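Local structure of Poly(Beta-D-mannuronate) lyase (Pseudopedobacter saltans, 7O79) at residues 74-80 and 99-105; 25-29 and 57-61; 281-285 and 334-339; 234-240 and 259-265. The protein probably cleaves alginate-type polysaccharides as a poly(beta-D-mannuronate) lyase of polysaccharide lyase family 6, built on a beta-helix. All blocks are in the same frame, centred on the assembly; numbering follows the deposited sequence.

Interaction 1. Residues 74-80 and 99-105; sequences VVEGLLF and KLENTAI
Residues 74-80 and 99-105 are equivalent strand-turn-strand segments on successive coils of a parallel beta-helix. They pair in register, Val74 beside Lys99 through Phe80 beside Ile105. Strands 74-76 and 99-101 run 8° from parallel, their axes 4.8 Å apart. Val75 N donates to Lys99 O (2.9 Å), Glu101 N to Val75 O (2.9 Å) and Gly77 N to Glu101 O (3.1 Å). Both segments then turn at positive phi, at Gly77 (80/15) and its neighbour Asn102 (59/37). Thr103 OG1 (chi1 m) donates to Glu101 O at 3.2 Å and accepts a weak bond from Leu78 N at 3.4 Å. Pairing resumes with Ala104 N to Leu78 O (3.0 Å) and Phe80 N to Ala104 O (2.9 Å). Asn102 OD1 accepts from Lys453 N, and Asn102 O from Trp454 NE1. Inward, Val75 CG1 meets Leu100 CD1 at 3.7 Å. On the other face, Glu101 OE2 accepts from Gln130 NE2. Lys99 NZ forms a salt bridge with Glu101 OE1 (2.6 Å). One glutamate is probably protonated, since Glu76 OE1 lies 2.5 Å from Glu101 OE1.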
# COMPACT_ATOMS: atom_id res chain seq x y z
N VAL A 74 -7.59 17.00 14.97
CA VAL A 74 -6.52 17.29 14.03
C VAL A 74 -5.22 17.41 14.81
O VAL A 74 -5.18 18.04 15.87
CB VAL A 74 -6.80 18.59 13.25
CG1 VAL A 74 -5.66 18.90 12.27
CG2 VAL A 74 -8.16 18.52 12.54
N VAL A 75 -4.15 16.82 14.28
CA VAL A 75 -2.82 16.92 14.85
C VAL A 75 -1.90 17.43 13.76
O VAL A 75 -1.91 16.89 12.64
CB VAL A 75 -2.33 15.58 15.41
CG1 VAL A 75 -0.84 15.64 15.71
CG2 VAL A 75 -3.12 15.19 16.67
N GLU A 76 -1.12 18.48 14.06
CA GLU A 76 -0.28 19.11 13.06
C GLU A 76 1.12 19.38 13.59
O GLU A 76 1.28 19.77 14.75
CB GLU A 76 -0.87 20.44 12.60
CG GLU A 76 -2.33 20.38 12.27
CD GLU A 76 -2.75 21.49 11.35
OE1 GLU A 76 -3.05 21.20 10.17
OE2 GLU A 76 -2.77 22.65 11.81
N GLY A 77 2.12 19.18 12.74
CA GLY A 77 3.44 19.75 12.97
C GLY A 77 4.36 19.03 13.94
O GLY A 77 5.37 19.62 14.35
N LEU A 78 4.08 17.78 14.30
CA LEU A 78 4.91 17.06 15.27
C LEU A 78 6.10 16.36 14.60
O LEU A 78 6.14 16.15 13.39
CB LEU A 78 4.07 16.04 16.04
CG LEU A 78 2.85 16.60 16.77
CD1 LEU A 78 2.23 15.54 17.69
CD2 LEU A 78 3.24 17.86 17.54
N LEU A 79 7.08 16.01 15.42
CA LEU A 79 8.21 15.19 15.01
C LEU A 79 8.42 14.10 16.05
O LEU A 79 8.52 14.40 17.25
CB LEU A 79 9.49 16.02 14.82
CG LEU A 79 10.84 15.28 14.72
CD1 LEU A 79 10.99 14.45 13.44
CD2 LEU A 79 12.00 16.26 14.82
N PHE A 80 8.44 12.85 15.60
CA PHE A 80 8.78 11.71 16.44
C PHE A 80 10.19 11.26 16.09
O PHE A 80 10.46 10.86 14.95
CB PHE A 80 7.79 10.56 16.25
CG PHE A 80 6.43 10.83 16.81
CD1 PHE A 80 5.52 11.60 16.10
CD2 PHE A 80 6.06 10.34 18.04
CE1 PHE A 80 4.26 11.87 16.60
CE2 PHE A 80 4.79 10.60 18.56
CZ PHE A 80 3.90 11.37 17.83
N LYS A 99 -7.51 13.86 11.46
CA LYS A 99 -6.51 14.22 10.47
C LYS A 99 -5.15 14.39 11.12
O LYS A 99 -5.02 15.06 12.15
CB LYS A 99 -6.89 15.51 9.73
CG LYS A 99 -5.87 15.89 8.63
CD LYS A 99 -6.37 17.02 7.72
CE LYS A 99 -7.03 18.14 8.52
NZ LYS A 99 -6.74 19.50 7.97
N LEU A 100 -4.13 13.81 10.50
CA LEU A 100 -2.73 14.06 10.84
C LEU A 100 -2.09 14.78 9.67
O LEU A 100 -2.20 14.33 8.53
CB LEU A 100 -1.97 12.76 11.12
CG LEU A 100 -0.47 12.95 11.37
CD1 LEU A 100 -0.28 13.63 12.71
CD2 LEU A 100 0.30 11.64 11.32
N GLU A 101 -1.42 15.90 9.94
CA GLU A 101 -0.70 16.53 8.84
C GLU A 101 0.53 17.24 9.36
O GLU A 101 0.65 17.55 10.55
CB GLU A 101 -1.61 17.45 8.02
CG GLU A 101 -2.43 18.47 8.75
CD GLU A 101 -3.31 19.26 7.76
OE1 GLU A 101 -4.17 20.03 8.21
OE2 GLU A 101 -3.11 19.13 6.53
N ASN A 102 1.48 17.43 8.43
CA ASN A 102 2.73 18.14 8.67
C ASN A 102 3.55 17.50 9.80
O ASN A 102 4.22 18.19 10.55
CB ASN A 102 2.48 19.63 8.96
CG ASN A 102 3.58 20.53 8.37
OD1 ASN A 102 4.29 20.13 7.45
ND2 ASN A 102 3.70 21.74 8.90
N THR A 103 3.52 16.18 9.88
CA THR A 103 4.20 15.42 10.92
C THR A 103 5.23 14.48 10.30
O THR A 103 5.02 13.95 9.21
CB THR A 103 3.17 14.64 11.75
OG1 THR A 103 2.32 15.57 12.42
CG2 THR A 103 3.83 13.69 12.78
N ALA A 104 6.37 14.32 10.97
CA ALA A 104 7.40 13.40 10.50
C ALA A 104 7.75 12.40 11.59
O ALA A 104 7.62 12.68 12.78
CB ALA A 104 8.67 14.14 10.06
N ILE A 105 8.15 11.21 11.16
CA ILE A 105 8.70 10.18 12.03
C ILE A 105 10.06 9.83 11.46
O ILE A 105 10.16 9.46 10.28
CB ILE A 105 7.81 8.93 12.09
CG1 ILE A 105 6.41 9.27 12.61
CG2 ILE A 105 8.43 7.91 13.02
CD1 ILE A 105 5.50 8.06 12.67

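Interaction 2. Residues 25-29 and 57-61; sequences LMQPG and KVMLS
Segment 25-29 leaves strand 25-26, turns a corner and meets the start of strand 58-61 on the next coil of the beta-helix. The CA 26-to-29 and CA 57-to-60 directions are 92° apart. One parallel bridge joins Gly29 to Val58 (CA-CA 5.2 Å). Gly29 N donates to Lys57 O at 2.9 Å, and Met59 N donates to Gly29 O at 2.9 Å. Gly29 sits at phi/psi 133/-166, where a CB would jam against the preceding carbonyl. Gln27 and Pro28 are extended, near -70/150. Val58 takes chi1 t and fits into the corner: its CG2 lies 3.4 Å from Gln27 O, 3.7 Å from Met26 O and 4.1 Å from Met26 CB. Met26 is m, t, p (chi3 90°) and Leu60 is m, t, which brings Met26 CE to 4.5 Å from Leu60 CD2. Trp31 touches Met26, Val58 and Leu60. On the outside, Pro28 CB packs 4.0 Å from Lys57 CB. Lys57 is m, m, t, t, and its end leads away. The end of Met59 (t, t, m) also leads away and touches Lys81 and Asp82. The chemistry is divided: two backbone bonds set the coil-to-coil register, while apolar contacts of Met26, Val58 and Leu60 fill the interior near the N-terminal end.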
# COMPACT_ATOMS: atom_id res chain seq x y z
N LEU A 25 -1.60 24.17 21.70
CA LEU A 25 -0.34 24.56 21.08
C LEU A 25 0.81 24.13 21.99
O LEU A 25 0.93 24.63 23.11
CB LEU A 25 -0.29 26.07 20.85
CG LEU A 25 -1.43 26.82 20.13
CD1 LEU A 25 -1.02 28.26 19.84
CD2 LEU A 25 -1.85 26.13 18.85
N MET A 26 1.66 23.23 21.49
CA MET A 26 2.78 22.72 22.28
C MET A 26 4.02 23.60 22.13
O MET A 26 4.38 24.02 21.03
CB MET A 26 3.13 21.28 21.90
CG MET A 26 2.01 20.27 22.19
SD MET A 26 2.15 18.72 21.26
CE MET A 26 3.15 17.73 22.39
N GLN A 27 4.69 23.85 23.26
CA GLN A 27 5.89 24.67 23.23
C GLN A 27 7.07 23.91 22.62
O GLN A 27 7.15 22.68 22.73
CB GLN A 27 6.24 25.14 24.64
CG GLN A 27 5.24 26.12 25.22
CD GLN A 27 5.47 27.54 24.73
OE1 GLN A 27 6.60 27.92 24.40
NE2 GLN A 27 4.41 28.33 24.68
N PRO A 28 8.00 24.61 21.98
CA PRO A 28 9.12 23.93 21.33
C PRO A 28 10.03 23.24 22.33
O PRO A 28 10.14 23.65 23.49
CB PRO A 28 9.88 25.05 20.60
CG PRO A 28 9.05 26.26 20.71
CD PRO A 28 8.05 26.07 21.80
N GLY A 29 10.69 22.18 21.86
CA GLY A 29 11.66 21.45 22.64
C GLY A 29 11.41 19.97 22.54
O GLY A 29 10.65 19.49 21.68
N LYS A 57 9.35 21.92 15.47
CA LYS A 57 10.14 22.34 16.62
C LYS A 57 9.75 21.62 17.89
O LYS A 57 10.23 21.97 18.97
CB LYS A 57 10.00 23.85 16.81
CG LYS A 57 10.65 24.68 15.72
CD LYS A 57 12.04 24.15 15.39
CE LYS A 57 12.84 25.19 14.62
NZ LYS A 57 14.22 24.73 14.27
N VAL A 58 8.86 20.63 17.79
CA VAL A 58 8.41 19.84 18.92
C VAL A 58 8.81 18.40 18.65
O VAL A 58 8.33 17.80 17.69
CB VAL A 58 6.89 19.94 19.11
CG1 VAL A 58 6.39 18.84 20.01
CG2 VAL A 58 6.51 21.32 19.64
N MET A 59 9.69 17.84 19.49
CA MET A 59 10.22 16.50 19.23
C MET A 59 9.76 15.56 20.34
O MET A 59 10.15 15.73 21.51
CB MET A 59 11.74 16.51 19.07
CG MET A 59 12.34 15.11 18.86
SD MET A 59 14.10 14.96 19.17
CE MET A 59 14.78 15.74 17.73
N LEU A 60 8.93 14.59 19.97
CA LEU A 60 8.43 13.58 20.89
C LEU A 60 9.39 12.39 20.87
O LEU A 60 9.56 11.75 19.84
CB LEU A 60 7.01 13.17 20.48
CG LEU A 60 5.96 14.21 20.88
CD1 LEU A 60 4.77 14.23 19.95
CD2 LEU A 60 5.50 13.92 22.30
N SER A 61 10.01 12.11 22.02
CA SER A 61 11.14 11.19 22.11
C SER A 61 10.85 10.12 23.18
O SER A 61 9.78 10.11 23.80
CB SER A 61 12.42 11.96 22.43
OG SER A 61 12.29 12.59 23.70

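Interaction 3. Residues 281-285 and 334-339; sequences ILICG and NIGGSY
A beta bulge breaks the register between segments 281-285 and 334-339, on neighbouring coils of the parallel beta-helix. Ile281 pairs with Asn334 (CA-CA 4.8 Å) and Leu282 with Ile335 (5.1 Å), but Ile283 pairs with Gly337 (4.3 Å), skipping Gly336. Leu282 N donates to Asn334 O at 2.9 Å. Leu282 O then accepts twice, from Gly336 N (2.8 Å) and Gly337 N (3.0 Å). Cys284 N donates to Gly337 O at 2.9 Å. The chain turns a corner at 335-336. Gly336 has phi/psi 111/45, where a CB would strike the preceding carbonyl oxygen. At Gly337 (-65/155) a CB would clash with Ile281 CG2. Ser338 turns at 51/53. Cys284 (chi1 m) points toward 334-339. Its SG lies at the edge of the Tyr339 ring (chi1 t), 3.7 Å from Tyr339 CD1, and Tyr339 OH is hydrogen-bonded to Ser377 N. Water 1 donates to Cys284 O (2.7 Å) and Ser338 O (2.9 Å). The doubly accepting Leu282 O thus absorbs the extra residue, so backbone pairing carries on past the corner to Cys284.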
# COMPACT_ATOMS: atom_id res chain seq x y z
N ILE A 281 2.27 -8.41 -13.25
CA ILE A 281 2.11 -9.84 -12.98
C ILE A 281 0.66 -10.11 -12.65
O ILE A 281 0.12 -9.55 -11.68
CB ILE A 281 3.01 -10.32 -11.84
CG1 ILE A 281 4.50 -10.16 -12.21
CG2 ILE A 281 2.66 -11.77 -11.45
CD1 ILE A 281 5.44 -10.22 -10.98
N LEU A 282 0.02 -10.97 -13.44
CA LEU A 282 -1.30 -11.50 -13.14
C LEU A 282 -1.08 -12.91 -12.62
O LEU A 282 -0.71 -13.81 -13.39
CB LEU A 282 -2.16 -11.52 -14.40
CG LEU A 282 -2.31 -10.16 -15.09
CD1 LEU A 282 -3.43 -10.24 -16.10
CD2 LEU A 282 -2.54 -9.04 -14.10
N ILE A 283 -1.27 -13.12 -11.31
CA ILE A 283 -0.85 -14.38 -10.70
C ILE A 283 -1.94 -15.43 -10.87
O ILE A 283 -3.12 -15.12 -11.03
CB ILE A 283 -0.47 -14.17 -9.21
CG1 ILE A 283 0.51 -15.26 -8.74
CG2 ILE A 283 -1.71 -14.12 -8.35
CD1 ILE A 283 1.25 -14.93 -7.45
N CYS A 284 -1.54 -16.70 -10.85
CA CYS A 284 -2.52 -17.78 -11.00
C CYS A 284 -3.31 -17.95 -9.70
O CYS A 284 -2.76 -17.86 -8.60
CB CYS A 284 -1.83 -19.09 -11.36
SG CYS A 284 -0.99 -19.11 -12.96
N GLY A 285 -4.59 -18.19 -9.84
CA GLY A 285 -5.43 -18.39 -8.68
C GLY A 285 -5.46 -19.84 -8.26
O GLY A 285 -5.04 -20.74 -9.00
N ASN A 334 3.24 -10.55 -17.41
CA ASN A 334 3.29 -11.98 -17.11
C ASN A 334 1.86 -12.42 -16.81
O ASN A 334 1.32 -12.13 -15.74
CB ASN A 334 4.25 -12.21 -15.94
CG ASN A 334 4.39 -13.68 -15.57
OD1 ASN A 334 3.91 -14.57 -16.25
ND2 ASN A 334 5.09 -13.94 -14.48
N ILE A 335 1.22 -13.06 -17.79
CA ILE A 335 -0.15 -13.56 -17.65
C ILE A 335 -0.04 -14.98 -17.12
O ILE A 335 0.19 -15.93 -17.87
CB ILE A 335 -0.91 -13.50 -18.97
CG1 ILE A 335 -0.76 -12.11 -19.63
CG2 ILE A 335 -2.40 -13.80 -18.76
CD1 ILE A 335 -1.35 -12.04 -21.03
N GLY A 336 -0.15 -15.13 -15.80
CA GLY A 336 -0.06 -16.44 -15.20
C GLY A 336 1.19 -16.67 -14.38
O GLY A 336 1.81 -17.73 -14.49
N GLY A 337 1.58 -15.71 -13.55
CA GLY A 337 2.71 -15.91 -12.67
C GLY A 337 2.44 -17.01 -11.66
O GLY A 337 1.29 -17.30 -11.32
N SER A 338 3.53 -17.64 -11.18
CA SER A 338 3.49 -18.65 -10.11
C SER A 338 2.47 -19.75 -10.38
O SER A 338 1.61 -20.07 -9.55
CB SER A 338 3.24 -18.00 -8.75
OG SER A 338 4.15 -16.94 -8.56
N TYR A 339 2.60 -20.36 -11.55
CA TYR A 339 1.76 -21.48 -11.93
C TYR A 339 2.30 -22.76 -11.32
O TYR A 339 3.51 -23.02 -11.33
CB TYR A 339 1.73 -21.61 -13.45
CG TYR A 339 0.83 -22.69 -14.02
CD1 TYR A 339 -0.56 -22.60 -13.94
CD2 TYR A 339 1.37 -23.80 -14.69
CE1 TYR A 339 -1.39 -23.58 -14.50
CE2 TYR A 339 0.56 -24.79 -15.23
CZ TYR A 339 -0.82 -24.67 -15.15
OH TYR A 339 -1.63 -25.65 -15.70
O HOH W 1 -0.25 -18.49 -7.90

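Interaction 4. Residues 234-240 and 259-265; sequences GRSGNFN and RLAGQGH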
# COMPACT_ATOMS: atom_id res chain seq x y z
N GLY A 234 -1.67 -6.17 -5.31
CA GLY A 234 -2.95 -6.68 -4.84
C GLY A 234 -2.80 -8.14 -4.42
O GLY A 234 -2.88 -9.04 -5.25
N ARG A 235 -2.54 -8.38 -3.14
CA ARG A 235 -2.30 -9.75 -2.67
C ARG A 235 -3.60 -10.53 -2.48
O ARG A 235 -3.69 -11.71 -2.85
CB ARG A 235 -1.52 -9.73 -1.36
CG ARG A 235 -1.37 -11.10 -0.69
CD ARG A 235 -0.62 -12.12 -1.56
NE ARG A 235 -0.52 -13.40 -0.88
CZ ARG A 235 -1.46 -14.34 -0.87
NH1 ARG A 235 -2.59 -14.18 -1.58
NH2 ARG A 235 -1.26 -15.47 -0.18
N SER A 236 -4.60 -9.89 -1.87
CA SER A 236 -5.90 -10.49 -1.62
C SER A 236 -6.96 -9.47 -1.99
O SER A 236 -6.67 -8.28 -2.19
CB SER A 236 -6.06 -10.93 -0.16
OG SER A 236 -5.31 -12.11 0.06
N GLY A 237 -8.21 -9.94 -2.09
CA GLY A 237 -9.31 -9.04 -2.37
C GLY A 237 -9.54 -8.80 -3.85
O GLY A 237 -8.87 -9.35 -4.73
N ASN A 238 -10.52 -7.94 -4.11
CA ASN A 238 -11.12 -7.78 -5.43
C ASN A 238 -11.49 -6.32 -5.66
O ASN A 238 -11.62 -5.53 -4.73
CB ASN A 238 -12.36 -8.69 -5.61
CG ASN A 238 -12.06 -10.16 -5.32
OD1 ASN A 238 -11.37 -10.82 -6.10
ND2 ASN A 238 -12.56 -10.68 -4.20
N PHE A 239 -11.66 -5.97 -6.94
CA PHE A 239 -12.07 -4.61 -7.35
C PHE A 239 -11.16 -3.53 -6.77
O PHE A 239 -11.61 -2.54 -6.18
CB PHE A 239 -13.54 -4.36 -6.98
CG PHE A 239 -14.43 -5.54 -7.22
CD1 PHE A 239 -14.84 -5.86 -8.50
CD2 PHE A 239 -14.89 -6.32 -6.16
CE1 PHE A 239 -15.66 -6.96 -8.73
CE2 PHE A 239 -15.70 -7.40 -6.39
CZ PHE A 239 -16.09 -7.72 -7.67
N ASN A 240 -9.85 -3.70 -6.96
CA ASN A 240 -8.92 -2.66 -6.57
C ASN A 240 -8.52 -1.83 -7.78
O ASN A 240 -8.61 -2.28 -8.92
CB ASN A 240 -7.69 -3.25 -5.89
CG ASN A 240 -8.00 -3.71 -4.47
OD1 ASN A 240 -8.59 -2.95 -3.68
ND2 ASN A 240 -7.66 -4.95 -4.16
N ARG A 259 1.56 -6.17 -9.41
CA ARG A 259 1.20 -7.58 -9.31
C ARG A 259 -0.18 -7.73 -8.67
O ARG A 259 -0.45 -7.13 -7.63
CB ARG A 259 2.24 -8.35 -8.50
CG ARG A 259 1.74 -9.66 -7.97
CD ARG A 259 2.87 -10.61 -7.67
NE ARG A 259 3.53 -10.39 -6.39
CZ ARG A 259 3.15 -10.90 -5.22
NH1 ARG A 259 2.04 -11.63 -5.13
NH2 ARG A 259 3.87 -10.67 -4.13
N LEU A 260 -1.04 -8.54 -9.30
CA LEU A 260 -2.42 -8.69 -8.84
C LEU A 260 -2.81 -10.15 -8.69
O LEU A 260 -2.46 -10.98 -9.53
CB LEU A 260 -3.44 -8.06 -9.81
CG LEU A 260 -3.75 -6.56 -9.80
CD1 LEU A 260 -4.31 -6.12 -8.43
CD2 LEU A 260 -2.56 -5.74 -10.21
N ALA A 261 -3.59 -10.43 -7.64
CA ALA A 261 -4.52 -11.55 -7.62
C ALA A 261 -5.94 -10.99 -7.51
O ALA A 261 -6.15 -9.90 -6.96
CB ALA A 261 -4.25 -12.49 -6.44
N GLY A 262 -6.92 -11.73 -8.03
CA GLY A 262 -8.31 -11.38 -7.81
C GLY A 262 -8.99 -10.76 -9.03
O GLY A 262 -8.39 -10.57 -10.09
N GLN A 263 -10.27 -10.45 -8.85
CA GLN A 263 -11.12 -10.14 -9.99
C GLN A 263 -11.55 -8.68 -9.98
O GLN A 263 -11.62 -8.03 -8.94
CB GLN A 263 -12.35 -11.06 -10.02
CG GLN A 263 -13.34 -10.84 -8.89
CD GLN A 263 -14.53 -11.80 -8.97
OE1 GLN A 263 -14.40 -12.99 -8.66
NE2 GLN A 263 -15.69 -11.29 -9.38
N GLY A 264 -11.81 -8.17 -11.19
CA GLY A 264 -12.44 -6.88 -11.35
C GLY A 264 -11.53 -5.69 -11.19
O GLY A 264 -12.04 -4.57 -11.07
N HIS A 265 -10.21 -5.89 -11.18
CA HIS A 265 -9.28 -4.78 -10.98
C HIS A 265 -9.25 -3.86 -12.19
O HIS A 265 -9.55 -4.27 -13.32
CB HIS A 265 -7.87 -5.32 -10.71
CG HIS A 265 -7.80 -6.21 -9.52
ND1 HIS A 265 -8.36 -5.88 -8.30
CD2 HIS A 265 -7.30 -7.47 -9.37
CE1 HIS A 265 -8.15 -6.87 -7.44
NE2 HIS A 265 -7.51 -7.84 -8.07
O HOH W 2 -0.77 -11.20 -6.04
O HOH W 3 -6.01 -7.57 -4.72
O HOH W 4 -11.78 -1.81 -9.64
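Gly234, His265 and Phe239 have the most surface buried here. Gly234 forms the one parallel bridge, with Leu260, their CA atoms 4.5 Å apart. Its N donates to Arg259 O at 2.8 Å, and its O accepts from Ala261 N at 2.9 Å. A CB on Gly234 would lie 2.6 Å from Leu260 CD1, a clash. Water 2 donates to Gly234 O and accepts a weak bond from Arg259 NH1; Arg259 NE is hydrogen-bonded to Tyr256 OH. The two segments then turn, at Gly237 and at Gly262 and Gly264. His265 sits within these turns with both ring nitrogens used: NE2 donates to Ala261 O (2.7 Å), and ND1 accepts from Asn240 N (3.0 Å). It is therefore protonated on NE2 and joins the turns of both coils. Phe239 N donates to Gln263 O at 2.9 Å, an oxygen that also lies over one face of the Phe239 ring. Arg217 makes a cation-pi contact with the same ring. A CB on Gly264 would come 2.4 Å from Phe239 CD1. Gln263 N donates to Asn238 OD1 at 3.0 Å, while Asn238 ND2 is hydrogen-bonded to Glu185 O. Short parallel strands followed by stacked turns on successive coils are typical of the right-handed parallel beta-helix of pectate lyase-like enzymes.

How the interactions relate
Along the chain the order is interaction 2, 1, 4, 3, following the axis of one beta-helix. Interactions 1 and 2 have centres 11 Å apart and share a sheet, in which strands 58-62 and 73-83 are neighbours. Leu79 N and O are probably hydrogen-bonded to Val58 O (3.1 Å) and Leu60 N (2.8 Å). Interactions 3 and 4, 12 Å apart between centres, meet in the other large parallel sheet through strands 255-260 and 280-283. There Ile283 CG2 packs 3.6 Å from Ala261 CB. The two pairs lie on opposite sides of the chain's centre. Interactions 2 and 3 are farthest apart, about 50 Å between centres. Similar coil-to-coil contacts thus repeat along an elongated molecule.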